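Local coordinates for protein cysteine desulfurase (PDB 5VPR) that probably removes sulfur from L-cysteine to give L-alanine, as a pyridoxal-phosphate-dependent cysteine desulfurase that passes the sulfur to a carrier, at residues K44-A49 and N290-T295; D78-V83 and Y93-T98; R85-K90 and I217-M222. All blocks are in the same frame, centred on the assembly; numbering follows the deposited sequence.

How the contacts relate
From the N terminus, helix 44-56 comes first, and contact 1 closes the longest loop by laying it against helix 287-303, with 240 residues between the two segments. Inside that loop helix 67-87 takes part twice. Contact 2 packs its C-terminal half on strand 95-98, an outermost strand, within this chain, of the seven-stranded sheet, after only nine residues; contact 3 joins its C-terminal end to the start of helix 219-222. Contacts 2 and 3 cross along the chain, and both nest within contact 1. Contacts 1 and 2 touch where Asn290 meets Ala79 and Phe97; contacts 2 and 3 meet where Ala89 lies by Val95. Contact 1 stays about 7 Å from contact 3 at the nearest atoms.

Contact 1: residues K44-A49 and N290-T295; sequences KMVLDA and NIAIGT
Thr295 sits at the middle of this helix-helix contact and reaches across with both branches of its side chain. Thr295 CG2 is anti to the backbone N and heads for the main chain of 44-49, where it comes 3.3 Å from Met45 O. OG1 lies anti to the carbonyl carbon and meets the methyl of Ala49 instead, with Thr295 OG1 and Ala49 CB 3.2 Å apart. Thr295 OG1 is also 3.3 Å from Ile291 O, one turn back in its own helix.

Met45 and Val46 pack against Thr295 as well. The Met45 side chain starts in the crowded position between backbone N and carbonyl carbon (chi1 60°), then bends at chi3, so that it slides past Thr295 in the opposite direction. Met45 CE ends 3.7 Å from Thr295 O; beyond that, Met45 continues along helix 287-303 onto Asp298, Phe299 and Lys302. Val46 divides its two methyls: CG2 packs 3.8 Å from Thr295 C, while CG1 leans on the methyl of Ala292, with 4.3 Å between Val46 CG1 and Ala292 CB.

Small residues on both sides let the backbones come close. Ala49 points its CB toward the other helix, and the segment axes pass 8.5 Å apart at 157°. Tyr53 and Ile50 carry the interface onward over Ile291 and Ala292. What results is close, nearly antiparallel helix packing through alanine, valine, methionine and threonine, joining helix 44-56 to helix 287-303 within the class-V aminotransferase fold.

Contact 2: residues D78-V83 and Y93-T98; sequences DARKKV and YEVLFT
Arg80 NH1 gives a hydrogen bond to Val95 O at 2.8 Å, with 157° at the hydrogen. The bond lies in the plane of the carbonyl and also in that of the guanidinium. Over one guanidinium face comes Phe97 CE1, which stands 3.5 Å from Arg80 CZ, above the centre of the group, with the two planes 55° apart, so this is an oblique approach and not a parallel stack. Phe97 CZ, in the same ring, reaches the helix backbone, 3.5 Å from Arg80 CA.

Farther along the helix Val83 points at the strand, and Val83 CG1 meets CG1 of Val95 at 3.6 Å. These contacts lay helix 67-87 across strand 95-98, an outermost strand, within this chain, of the large mixed sheet of this class-V aminotransferase fold, at 114° between the segments. Ile242 on the neighbouring strand 241-245 backs Val83, Val95 and Phe97.

Arg80 reaches the carbonyl because CG is anti to the backbone N and the chain bends at chi3. Glu281 forms a salt bridge to NH1 and also accepts from Phe97 N, while Glu77 pairs with NE, which together fix the rotation of this buried guanidinium and probably balance its charge.

Contact 3: residues R85-K90 and I217-M222; sequences RFINAK and IDVQTM
Backbone to backbone, Val219 N donates to Ile87 O at 2.9 Å, almost straight and nearly along the C=O axis. Two CA-H...O contacts accompany it, from Ile87 CA to Ile217 O and from Asp218 CA to Ile87 O, so the carbonyl of Ile87 is approached by both Asp218 and Val219.

The side-chain hydrogen bonds gather round Asn88. Its ND2 reaches Asp218 OD1 at 3.0 Å, and OD2 more weakly; the two side chains run side by side in the same direction, yet their amide and carboxylate planes are 76° apart and OD1 is met from above the carboxylate plane. Asp218 OD1 also accepts from Thr221 N at 3.2 Å. Gln220 crosses Asn88 at about a right angle, its extended chain bringing NE2 within 2.9 Å of Asn88 O, above the carbonyl plane.

The apolar packing centres on Ile87 and Val219: Ile87 CB packs against both Val219 CG1 at 4.0 Å and Ile217 CG2 at 4.1 Å, and Val219 CG2 faces Ala89. Tyr244 and the phenylalanines of strand 226-230 continue this layer.

Two helix ends meet here. Asn88, with positive phi (53°), is the C-prime residue of the Schellman motif that finishes helix 67-87, and Asp218 is the N-cap of helix 219-222, so the Asn88 amide, beside the backbone bond and the Gln220 bond, links a Schellman C-terminal stop to an N-cap.

Contact 1: residues K44-A49 and N290-T295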
ATOM      1  N   LYS A  44      13.208  12.266   8.238  1.00 47.20           N
ATOM      2  CA  LYS A  44      14.550  12.163   8.812  1.00 42.76           C
ATOM      3  C   LYS A  44      14.612  11.121   9.928  1.00 38.58           C
ATOM      4  O   LYS A  44      15.611  10.400  10.055  1.00 41.03           O
ATOM      5  CB  LYS A  44      15.017  13.536   9.319  1.00 44.49           C
ATOM      6  N   MET A  45      13.553  11.001  10.734  1.00 40.75           N
ATOM      7  CA  MET A  45      13.596  10.031  11.831  1.00 43.52           C
ATOM      8  C   MET A  45      13.771   8.601  11.321  1.00 41.76           C
ATOM      9  O   MET A  45      14.449   7.789  11.958  1.00 41.23           O
ATOM     10  CB  MET A  45      12.347  10.137  12.708  1.00 44.21           C
ATOM     11  CG  MET A  45      11.010   9.903  12.020  1.00 47.06           C
ATOM     12  SD  MET A  45       9.638  10.347  13.133  1.00 50.24           S
ATOM     13  CE  MET A  45       9.643   8.969  14.280  1.00 43.84           C
ATOM     14  N   VAL A  46      13.172   8.271  10.178  1.00 40.97           N
ATOM     15  CA  VAL A  46      13.359   6.937   9.613  1.00 37.11           C
ATOM     16  C   VAL A  46      14.799   6.753   9.125  1.00 38.24           C
ATOM     17  O   VAL A  46      15.417   5.705   9.349  1.00 34.58           O
ATOM     18  CB  VAL A  46      12.328   6.694   8.495  1.00 37.58           C
ATOM     19  CG1 VAL A  46      12.737   5.496   7.618  1.00 31.76           C
ATOM     20  CG2 VAL A  46      10.955   6.446   9.105  1.00 31.15           C
ATOM     21  N   LEU A  47      15.357   7.762   8.451  1.00 36.46           N
ATOM     22  CA  LEU A  47      16.729   7.645   7.954  1.00 45.40           C
ATOM     23  C   LEU A  47      17.721   7.589   9.106  1.00 41.82           C
ATOM     24  O   LEU A  47      18.730   6.882   9.024  1.00 38.60           O
ATOM     25  CB  LEU A  47      17.068   8.823   7.026  1.00 39.19           C
ATOM     26  CG  LEU A  47      16.118   8.987   5.834  1.00 40.91           C
ATOM     27  CD1 LEU A  47      16.529  10.139   4.919  1.00 47.07           C
ATOM     28  CD2 LEU A  47      16.014   7.673   5.073  1.00 39.15           C
ATOM     29  N   ASP A  48      17.453   8.350  10.176  1.00 36.72           N
ATOM     30  CA  ASP A  48      18.266   8.295  11.391  1.00 45.62           C
ATOM     31  C   ASP A  48      18.230   6.911  12.030  1.00 44.29           C
ATOM     32  O   ASP A  48      19.241   6.441  12.567  1.00 41.70           O
ATOM     33  CB  ASP A  48      17.776   9.328  12.410  1.00 40.96           C
ATOM     34  CG  ASP A  48      18.142  10.760  12.048  1.00 56.79           C
ATOM     35  OD1 ASP A  48      18.913  10.983  11.087  1.00 62.59           O
ATOM     36  OD2 ASP A  48      17.645  11.672  12.745  1.00 56.78           O
ATOM     37  N   ALA A  49      17.063   6.258  12.017  1.00 40.54           N
ATOM     38  CA  ALA A  49      16.960   4.906  12.569  1.00 40.58           C
ATOM     39  C   ALA A  49      17.856   3.926  11.824  1.00 38.93           C
ATOM     40  O   ALA A  49      18.516   3.076  12.440  1.00 38.10           O
ATOM     41  CB  ALA A  49      15.514   4.418  12.509  1.00 35.33           C
ATOM     42  N   ASN A 290      13.522  -3.733   9.119  1.00 32.10           N
ATOM     43  CA  ASN A 290      12.443  -4.016  10.064  1.00 37.49           C
ATOM     44  C   ASN A 290      12.430  -3.012  11.208  1.00 35.05           C
ATOM     45  O   ASN A 290      11.359  -2.543  11.610  1.00 33.90           O
ATOM     46  CB  ASN A 290      12.562  -5.445  10.606  1.00 32.76           C
ATOM     47  CG  ASN A 290      12.450  -6.480   9.524  1.00 33.35           C
ATOM     48  OD1 ASN A 290      11.923  -6.204   8.439  1.00 33.54           O
ATOM     49  ND2 ASN A 290      12.943  -7.688   9.799  1.00 30.12           N
ATOM     50  N   ILE A 291      13.606  -2.646  11.727  1.00 33.21           N
ATOM     51  CA  ILE A 291      13.665  -1.584  12.730  1.00 31.59           C
ATOM     52  C   ILE A 291      13.105  -0.287  12.163  1.00 36.11           C
ATOM     53  O   ILE A 291      12.325   0.419  12.821  1.00 34.71           O
ATOM     54  CB  ILE A 291      15.111  -1.408  13.236  1.00 33.52           C
ATOM     55  CG1 ILE A 291      15.531  -2.621  14.077  1.00 33.07           C
ATOM     56  CG2 ILE A 291      15.249  -0.125  14.048  1.00 38.95           C
ATOM     57  CD1 ILE A 291      17.009  -2.632  14.401  1.00 40.09           C
ATOM     58  N   ALA A 292      13.477   0.041  10.923  1.00 31.04           N
ATOM     59  CA  ALA A 292      13.098   1.324  10.349  1.00 30.74           C
ATOM     60  C   ALA A 292      11.616   1.375   9.970  1.00 35.72           C
ATOM     61  O   ALA A 292      11.018   2.459  10.015  1.00 35.73           O
ATOM     62  CB  ALA A 292      13.977   1.629   9.141  1.00 31.55           C
ATOM     63  N   ILE A 293      10.997   0.238   9.608  1.00 32.32           N
ATOM     64  CA  ILE A 293       9.551   0.288   9.365  1.00 34.96           C
ATOM     65  C   ILE A 293       8.808   0.544  10.677  1.00 37.06           C
ATOM     66  O   ILE A 293       7.734   1.160  10.678  1.00 35.98           O
ATOM     67  CB  ILE A 293       9.036  -0.974   8.629  1.00 32.74           C
ATOM     68  CG1 ILE A 293       7.707  -0.668   7.905  1.00 32.37           C
ATOM     69  CG2 ILE A 293       8.832  -2.164   9.564  1.00 27.21           C
ATOM     70  CD1 ILE A 293       7.132  -1.824   7.096  1.00 31.45           C
ATOM     71  N   GLY A 294       9.371   0.118  11.816  1.00 34.09           N
ATOM     72  CA  GLY A 294       8.816   0.546  13.096  1.00 33.58           C
ATOM     73  C   GLY A 294       8.923   2.046  13.300  1.00 34.58           C
ATOM     74  O   GLY A 294       8.027   2.674  13.879  1.00 36.98           O
ATOM     75  N   THR A 295      10.032   2.640  12.850  1.00 33.45           N
ATOM     76  CA  THR A 295      10.201   4.086  12.942  1.00 36.87           C
ATOM     77  C   THR A 295       9.233   4.814  12.016  1.00 38.53           C
ATOM     78  O   THR A 295       8.752   5.898  12.351  1.00 37.46           O
ATOM     79  CB  THR A 295      11.647   4.461  12.611  1.00 40.60           C
ATOM     80  OG1 THR A 295      12.526   3.630  13.373  1.00 40.18           O
ATOM     81  CG2 THR A 295      11.925   5.926  12.948  1.00 40.47           C
TER

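Contact 2: residues D78-V83 and Y93-T98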
ATOM      1  N   ASP A  78      11.054  -4.972  19.326  1.00 45.71           N
ATOM      2  CA  ASP A  78      10.329  -3.729  19.604  1.00 40.42           C
ATOM      3  C   ASP A  78       9.611  -3.224  18.354  1.00 44.22           C
ATOM      4  O   ASP A  78       8.469  -2.746  18.427  1.00 40.45           O
ATOM      5  CB  ASP A  78      11.280  -2.646  20.109  1.00 46.72           C
ATOM      6  CG  ASP A  78      11.845  -2.944  21.485  1.00 60.67           C
ATOM      7  OD1 ASP A  78      11.271  -3.784  22.210  1.00 57.48           O
ATOM      8  OD2 ASP A  78      12.867  -2.316  21.842  1.00 68.39           O
ATOM      9  N   ALA A  79      10.275  -3.308  17.201  1.00 37.12           N
ATOM     10  CA  ALA A  79       9.657  -2.853  15.956  1.00 36.65           C
ATOM     11  C   ALA A  79       8.458  -3.718  15.593  1.00 39.96           C
ATOM     12  O   ALA A  79       7.416  -3.201  15.159  1.00 38.71           O
ATOM     13  CB  ALA A  79      10.677  -2.857  14.817  1.00 35.31           C
ATOM     14  N   ARG A  80       8.569  -5.032  15.798  1.00 34.22           N
ATOM     15  CA  ARG A  80       7.420  -5.898  15.557  1.00 37.68           C
ATOM     16  C   ARG A  80       6.225  -5.478  16.401  1.00 33.91           C
ATOM     17  O   ARG A  80       5.085  -5.508  15.927  1.00 36.76           O
ATOM     18  CB  ARG A  80       7.764  -7.360  15.834  1.00 37.24           C
ATOM     19  CG  ARG A  80       6.691  -8.330  15.293  1.00 37.72           C
ATOM     20  CD  ARG A  80       6.952  -9.807  15.680  1.00 38.48           C
ATOM     21  NE  ARG A  80       8.342 -10.257  15.487  1.00 35.06           N
ATOM     22  CZ  ARG A  80       8.826 -10.850  14.393  1.00 43.88           C
ATOM     23  NH1 ARG A  80       8.057 -11.068  13.330  1.00 37.68           N
ATOM     24  NH2 ARG A  80      10.100 -11.242  14.357  1.00 40.27           N
ATOM     25  N   LYS A  81       6.463  -5.087  17.659  1.00 40.34           N
ATOM     26  CA  LYS A  81       5.349  -4.707  18.520  1.00 42.45           C
ATOM     27  C   LYS A  81       4.760  -3.364  18.109  1.00 44.21           C
ATOM     28  O   LYS A  81       3.553  -3.138  18.273  1.00 44.85           O
ATOM     29  CB  LYS A  81       5.788  -4.687  19.990  1.00 38.66           C
ATOM     30  CG  LYS A  81       6.220  -6.066  20.545  1.00 38.74           C
ATOM     31  CD  LYS A  81       6.478  -6.003  22.048  1.00 42.80           C
ATOM     32  CE  LYS A  81       6.950  -7.355  22.592  1.00 49.12           C
ATOM     33  NZ  LYS A  81       8.176  -7.790  21.855  1.00 54.36           N
ATOM     34  N   LYS A  82       5.586  -2.461  17.578  1.00 40.49           N
ATOM     35  CA  LYS A  82       5.051  -1.214  17.037  1.00 46.90           C
ATOM     36  C   LYS A  82       4.089  -1.492  15.887  1.00 43.43           C
ATOM     37  O   LYS A  82       2.991  -0.926  15.832  1.00 41.88           O
ATOM     38  CB  LYS A  82       6.186  -0.300  16.575  1.00 46.40           C
ATOM     39  CG  LYS A  82       7.113   0.213  17.679  1.00 44.19           C
ATOM     40  CD  LYS A  82       8.242   1.022  17.026  1.00 47.01           C
ATOM     41  CE  LYS A  82       9.304   1.525  17.996  1.00 48.10           C
ATOM     42  NZ  LYS A  82      10.322   2.329  17.221  1.00 45.64           N
ATOM     43  N   VAL A  83       4.485  -2.368  14.959  1.00 33.70           N
ATOM     44  CA  VAL A  83       3.612  -2.711  13.839  1.00 31.87           C
ATOM     45  C   VAL A  83       2.353  -3.412  14.341  1.00 37.86           C
ATOM     46  O   VAL A  83       1.245  -3.137  13.865  1.00 36.86           O
ATOM     47  CB  VAL A  83       4.364  -3.576  12.810  1.00 31.97           C
ATOM     48  CG1 VAL A  83       3.426  -3.997  11.689  1.00 32.31           C
ATOM     49  CG2 VAL A  83       5.565  -2.813  12.239  1.00 29.92           C
ATOM     50  N   TYR A  93       3.214 -12.182  17.636  1.00 37.19           N
ATOM     51  CA  TYR A  93       3.649 -13.250  16.747  1.00 42.86           C
ATOM     52  C   TYR A  93       2.762 -13.429  15.524  1.00 47.49           C
ATOM     53  O   TYR A  93       3.079 -14.277  14.680  1.00 42.61           O
ATOM     54  CB  TYR A  93       3.758 -14.577  17.505  1.00 48.30           C
ATOM     55  CG  TYR A  93       2.549 -14.967  18.342  1.00 53.63           C
ATOM     56  CD1 TYR A  93       1.405 -15.505  17.754  1.00 49.78           C
ATOM     57  CD2 TYR A  93       2.570 -14.831  19.727  1.00 52.79           C
ATOM     58  CE1 TYR A  93       0.306 -15.879  18.527  1.00 48.93           C
ATOM     59  CE2 TYR A  93       1.485 -15.204  20.506  1.00 52.69           C
ATOM     60  CZ  TYR A  93       0.360 -15.729  19.902  1.00 51.78           C
ATOM     61  OH  TYR A  93      -0.714 -16.088  20.684  1.00 58.13           O
ATOM     62  N   GLU A  94       1.679 -12.659  15.389  1.00 44.49           N
ATOM     63  CA  GLU A  94       0.922 -12.628  14.143  1.00 41.97           C
ATOM     64  C   GLU A  94       1.510 -11.658  13.124  1.00 43.07           C
ATOM     65  O   GLU A  94       1.038 -11.622  11.981  1.00 39.85           O
ATOM     66  CB  GLU A  94      -0.553 -12.268  14.432  1.00 41.07           C
ATOM     67  CG  GLU A  94      -1.294 -13.351  15.271  1.00 43.69           C
ATOM     68  CD  GLU A  94      -2.709 -12.943  15.717  1.00 52.59           C
ATOM     69  OE1 GLU A  94      -2.913 -11.768  16.092  1.00 42.29           O
ATOM     70  OE2 GLU A  94      -3.613 -13.812  15.698  1.00 44.59           O
ATOM     71  N   VAL A  95       2.523 -10.879  13.501  1.00 38.82           N
ATOM     72  CA  VAL A  95       3.122  -9.882  12.616  1.00 34.95           C
ATOM     73  C   VAL A  95       4.403 -10.480  12.048  1.00 37.92           C
ATOM     74  O   VAL A  95       5.365 -10.718  12.786  1.00 38.33           O
ATOM     75  CB  VAL A  95       3.395  -8.567  13.360  1.00 40.00           C
ATOM     76  CG1 VAL A  95       3.960  -7.500  12.401  1.00 32.85           C
ATOM     77  CG2 VAL A  95       2.122  -8.063  14.052  1.00 38.06           C
ATOM     78  N   LEU A  96       4.420 -10.751  10.747  1.00 40.36           N
ATOM     79  CA  LEU A  96       5.592 -11.320  10.084  1.00 44.25           C
ATOM     80  C   LEU A  96       6.290 -10.260   9.240  1.00 43.33           C
ATOM     81  O   LEU A  96       5.643  -9.565   8.451  1.00 36.32           O
ATOM     82  CB  LEU A  96       5.215 -12.507   9.200  1.00 36.95           C
ATOM     83  CG  LEU A  96       4.190 -13.514   9.734  1.00 37.75           C
ATOM     84  CD1 LEU A  96       3.924 -14.565   8.661  1.00 42.95           C
ATOM     85  CD2 LEU A  96       4.644 -14.172  11.029  1.00 37.53           C
ATOM     86  N   PHE A  97       7.611 -10.155   9.391  1.00 36.91           N
ATOM     87  CA  PHE A  97       8.418  -9.289   8.536  1.00 34.02           C
ATOM     88  C   PHE A  97       8.646  -9.957   7.184  1.00 35.17           C
ATOM     89  O   PHE A  97       9.027 -11.130   7.113  1.00 36.75           O
ATOM     90  CB  PHE A  97       9.768  -8.976   9.194  1.00 36.03           C
ATOM     91  CG  PHE A  97       9.669  -8.140  10.455  1.00 30.02           C
ATOM     92  CD1 PHE A  97      10.037  -8.674  11.692  1.00 36.55           C
ATOM     93  CD2 PHE A  97       9.228  -6.821  10.401  1.00 30.04           C
ATOM     94  CE1 PHE A  97       9.956  -7.905  12.864  1.00 29.59           C
ATOM     95  CE2 PHE A  97       9.147  -6.039  11.559  1.00 37.19           C
ATOM     96  CZ  PHE A  97       9.508  -6.583  12.797  1.00 32.73           C
ATOM     97  N   THR A  98       8.425  -9.205   6.106  1.00 30.39           N
ATOM     98  CA  THR A  98       8.711  -9.724   4.771  1.00 26.77           C
ATOM     99  C   THR A  98       9.546  -8.680   4.053  1.00 27.97           C
ATOM    100  O   THR A  98       9.888  -7.648   4.648  1.00 33.88           O
ATOM    101  CB  THR A  98       7.425  -9.980   3.987  1.00 30.27           C
ATOM    102  OG1 THR A  98       6.789  -8.720   3.774  1.00 32.02           O
ATOM    103  CG2 THR A  98       6.449 -10.898   4.789  1.00 27.06           C
TER

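Contact 3: residues R85-K90 and I217-M222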
ATOM      1  N   ARG A  85       0.747  -3.024  17.217  1.00 41.20           N
ATOM      2  CA  ARG A  85      -0.177  -2.005  17.714  1.00 44.05           C
ATOM      3  C   ARG A  85      -0.723  -1.138  16.584  1.00 49.01           C
ATOM      4  O   ARG A  85      -1.883  -0.714  16.627  1.00 48.79           O
ATOM      5  CB  ARG A  85       0.520  -1.140  18.769  1.00 40.80           C
ATOM      6  CG  ARG A  85       0.750  -1.858  20.101  1.00 51.85           C
ATOM      7  CD  ARG A  85       1.271  -0.914  21.184  1.00 53.66           C
ATOM      8  NE  ARG A  85       2.624  -0.468  20.884  1.00 59.75           N
ATOM      9  CZ  ARG A  85       3.723  -1.133  21.230  1.00 65.62           C
ATOM     10  NH1 ARG A  85       3.626  -2.275  21.904  1.00 67.85           N
ATOM     11  NH2 ARG A  85       4.922  -0.653  20.905  1.00 58.92           N
ATOM     12  N   PHE A  86       0.094  -0.892  15.561  1.00 41.18           N
ATOM     13  CA  PHE A  86      -0.302  -0.065  14.426  1.00 41.17           C
ATOM     14  C   PHE A  86      -1.501  -0.653  13.682  1.00 46.68           C
ATOM     15  O   PHE A  86      -2.412   0.085  13.290  1.00 46.45           O
ATOM     16  CB  PHE A  86       0.908   0.102  13.497  1.00 36.92           C
ATOM     17  CG  PHE A  86       0.679   1.016  12.329  1.00 33.49           C
ATOM     18  CD1 PHE A  86       0.536   2.383  12.515  1.00 42.51           C
ATOM     19  CD2 PHE A  86       0.652   0.511  11.035  1.00 38.56           C
ATOM     20  CE1 PHE A  86       0.362   3.237  11.423  1.00 46.20           C
ATOM     21  CE2 PHE A  86       0.469   1.359   9.935  1.00 38.47           C
ATOM     22  CZ  PHE A  86       0.322   2.716  10.132  1.00 42.65           C
ATOM     23  N   ILE A  87      -1.534  -1.975  13.490  1.00 40.59           N
ATOM     24  CA  ILE A  87      -2.656  -2.626  12.812  1.00 40.37           C
ATOM     25  C   ILE A  87      -3.623  -3.288  13.797  1.00 43.16           C
ATOM     26  O   ILE A  87      -4.576  -3.953  13.372  1.00 43.12           O
ATOM     27  CB  ILE A  87      -2.173  -3.646  11.766  1.00 37.70           C
ATOM     28  CG1 ILE A  87      -1.493  -4.845  12.450  1.00 31.37           C
ATOM     29  CG2 ILE A  87      -1.258  -2.966  10.723  1.00 39.63           C
ATOM     30  CD1 ILE A  87      -1.031  -5.937  11.456  1.00 34.99           C
ATOM     31  N   ASN A  88      -3.414  -3.095  15.104  1.00 40.55           N
ATOM     32  CA  ASN A  88      -4.214  -3.714  16.159  1.00 42.84           C
ATOM     33  C   ASN A  88      -4.299  -5.233  16.005  1.00 47.24           C
ATOM     34  O   ASN A  88      -5.355  -5.838  16.200  1.00 43.27           O
ATOM     35  CB  ASN A  88      -5.622  -3.109  16.253  1.00 47.94           C
ATOM     36  CG  ASN A  88      -6.261  -3.371  17.613  1.00 55.69           C
ATOM     37  OD1 ASN A  88      -5.551  -3.455  18.616  1.00 57.46           O
ATOM     38  ND2 ASN A  88      -7.593  -3.529  17.652  1.00 45.15           N
ATOM     39  N   ALA A  89      -3.173  -5.858  15.666  1.00 43.99           N
ATOM     40  CA  ALA A  89      -3.075  -7.306  15.785  1.00 45.54           C
ATOM     41  C   ALA A  89      -3.114  -7.706  17.259  1.00 50.68           C
ATOM     42  O   ALA A  89      -2.555  -7.026  18.125  1.00 45.69           O
ATOM     43  CB  ALA A  89      -1.783  -7.826  15.128  1.00 36.45           C
ATOM     44  N   LYS A  90      -3.790  -8.822  17.548  1.00 51.74           N
ATOM     45  CA  LYS A  90      -3.898  -9.257  18.933  1.00 45.13           C
ATOM     46  C   LYS A  90      -2.563  -9.751  19.480  1.00 45.11           C
ATOM     47  O   LYS A  90      -2.280  -9.568  20.670  1.00 46.95           O
ATOM     48  CB  LYS A  90      -4.969 -10.342  19.063  1.00 45.97           C
ATOM     49  CG  LYS A  90      -5.201 -10.817  20.480  1.00 44.88           C
ATOM     50  CD  LYS A  90      -6.450 -11.691  20.566  1.00 53.05           C
ATOM     51  CE  LYS A  90      -6.683 -12.191  21.979  1.00 62.97           C
ATOM     52  NZ  LYS A  90      -7.930 -13.000  22.047  1.00 64.49           N
ATOM     53  N   ILE A 217      -5.782   1.098  10.201  1.00 40.91           N
ATOM     54  CA  ILE A 217      -6.076  -0.314   9.995  1.00 43.18           C
ATOM     55  C   ILE A 217      -6.324  -0.957  11.354  1.00 42.94           C
ATOM     56  O   ILE A 217      -5.538  -0.763  12.288  1.00 46.26           O
ATOM     57  CB  ILE A 217      -4.914  -1.018   9.264  1.00 44.41           C
ATOM     58  CG1 ILE A 217      -4.638  -0.366   7.905  1.00 45.19           C
ATOM     59  CG2 ILE A 217      -5.166  -2.526   9.164  1.00 37.06           C
ATOM     60  CD1 ILE A 217      -5.813  -0.367   6.968  1.00 52.22           C
ATOM     61  N   ASP A 218      -7.404  -1.735  11.461  1.00 41.87           N
ATOM     62  CA  ASP A 218      -7.703  -2.542  12.648  1.00 38.99           C
ATOM     63  C   ASP A 218      -8.077  -3.930  12.140  1.00 42.28           C
ATOM     64  O   ASP A 218      -9.237  -4.176  11.781  1.00 43.48           O
ATOM     65  CB  ASP A 218      -8.838  -1.928  13.486  1.00 42.99           C
ATOM     66  CG  ASP A 218      -9.085  -2.667  14.811  1.00 50.41           C
ATOM     67  OD1 ASP A 218      -8.753  -3.867  14.940  1.00 48.83           O
ATOM     68  OD2 ASP A 218      -9.627  -2.030  15.744  1.00 53.87           O
ATOM     69  N   VAL A 219      -7.093  -4.836  12.124  1.00 37.43           N
ATOM     70  CA  VAL A 219      -7.311  -6.159  11.562  1.00 39.71           C
ATOM     71  C   VAL A 219      -8.256  -6.985  12.426  1.00 39.03           C
ATOM     72  O   VAL A 219      -8.857  -7.943  11.923  1.00 40.19           O
ATOM     73  CB  VAL A 219      -5.979  -6.917  11.367  1.00 37.57           C
ATOM     74  CG1 VAL A 219      -5.037  -6.144  10.409  1.00 34.24           C
ATOM     75  CG2 VAL A 219      -5.313  -7.193  12.720  1.00 40.77           C
ATOM     76  N   GLN A 220      -8.411  -6.639  13.713  1.00 40.37           N
ATOM     77  CA  GLN A 220      -9.349  -7.372  14.557  1.00 46.50           C
ATOM     78  C   GLN A 220     -10.786  -7.051  14.178  1.00 51.06           C
ATOM     79  O   GLN A 220     -11.607  -7.962  14.014  1.00 55.31           O
ATOM     80  CB  GLN A 220      -9.091  -7.090  16.042  1.00 47.24           C
ATOM     81  CG  GLN A 220      -7.892  -7.895  16.580  1.00 44.59           C
ATOM     82  CD  GLN A 220      -7.700  -7.793  18.088  1.00 54.21           C
ATOM     83  OE1 GLN A 220      -8.392  -8.461  18.859  1.00 61.25           O
ATOM     84  NE2 GLN A 220      -6.740  -6.974  18.511  1.00 56.69           N
ATOM     85  N   THR A 221     -11.114  -5.766  14.012  1.00 48.76           N
ATOM     86  CA  THR A 221     -12.464  -5.449  13.557  1.00 53.22           C
ATOM     87  C   THR A 221     -12.641  -5.777  12.076  1.00 52.57           C
ATOM     88  O   THR A 221     -13.737  -6.159  11.654  1.00 45.99           O
ATOM     89  CB  THR A 221     -12.802  -3.982  13.842  1.00 57.53           C
ATOM     90  OG1 THR A 221     -11.807  -3.133  13.264  1.00 51.47           O
ATOM     91  CG2 THR A 221     -12.862  -3.733  15.337  1.00 58.75           C
ATOM     92  N   MET A 222     -11.576  -5.678  11.280  1.00 45.50           N
ATOM     93  CA  MET A 222     -11.682  -6.032   9.867  1.00 41.83           C
ATOM     94  C   MET A 222     -11.956  -7.522   9.676  1.00 38.13           C
ATOM     95  O   MET A 222     -12.575  -7.919   8.684  1.00 42.75           O
ATOM     96  CB  MET A 222     -10.395  -5.639   9.124  1.00 43.72           C
ATOM     97  CG  MET A 222     -10.402  -5.985   7.628  1.00 40.39           C
ATOM     98  SD  MET A 222      -8.833  -5.630   6.785  1.00 41.96           S
ATOM     99  CE  MET A 222      -8.691  -3.879   7.119  1.00 41.36           C
TER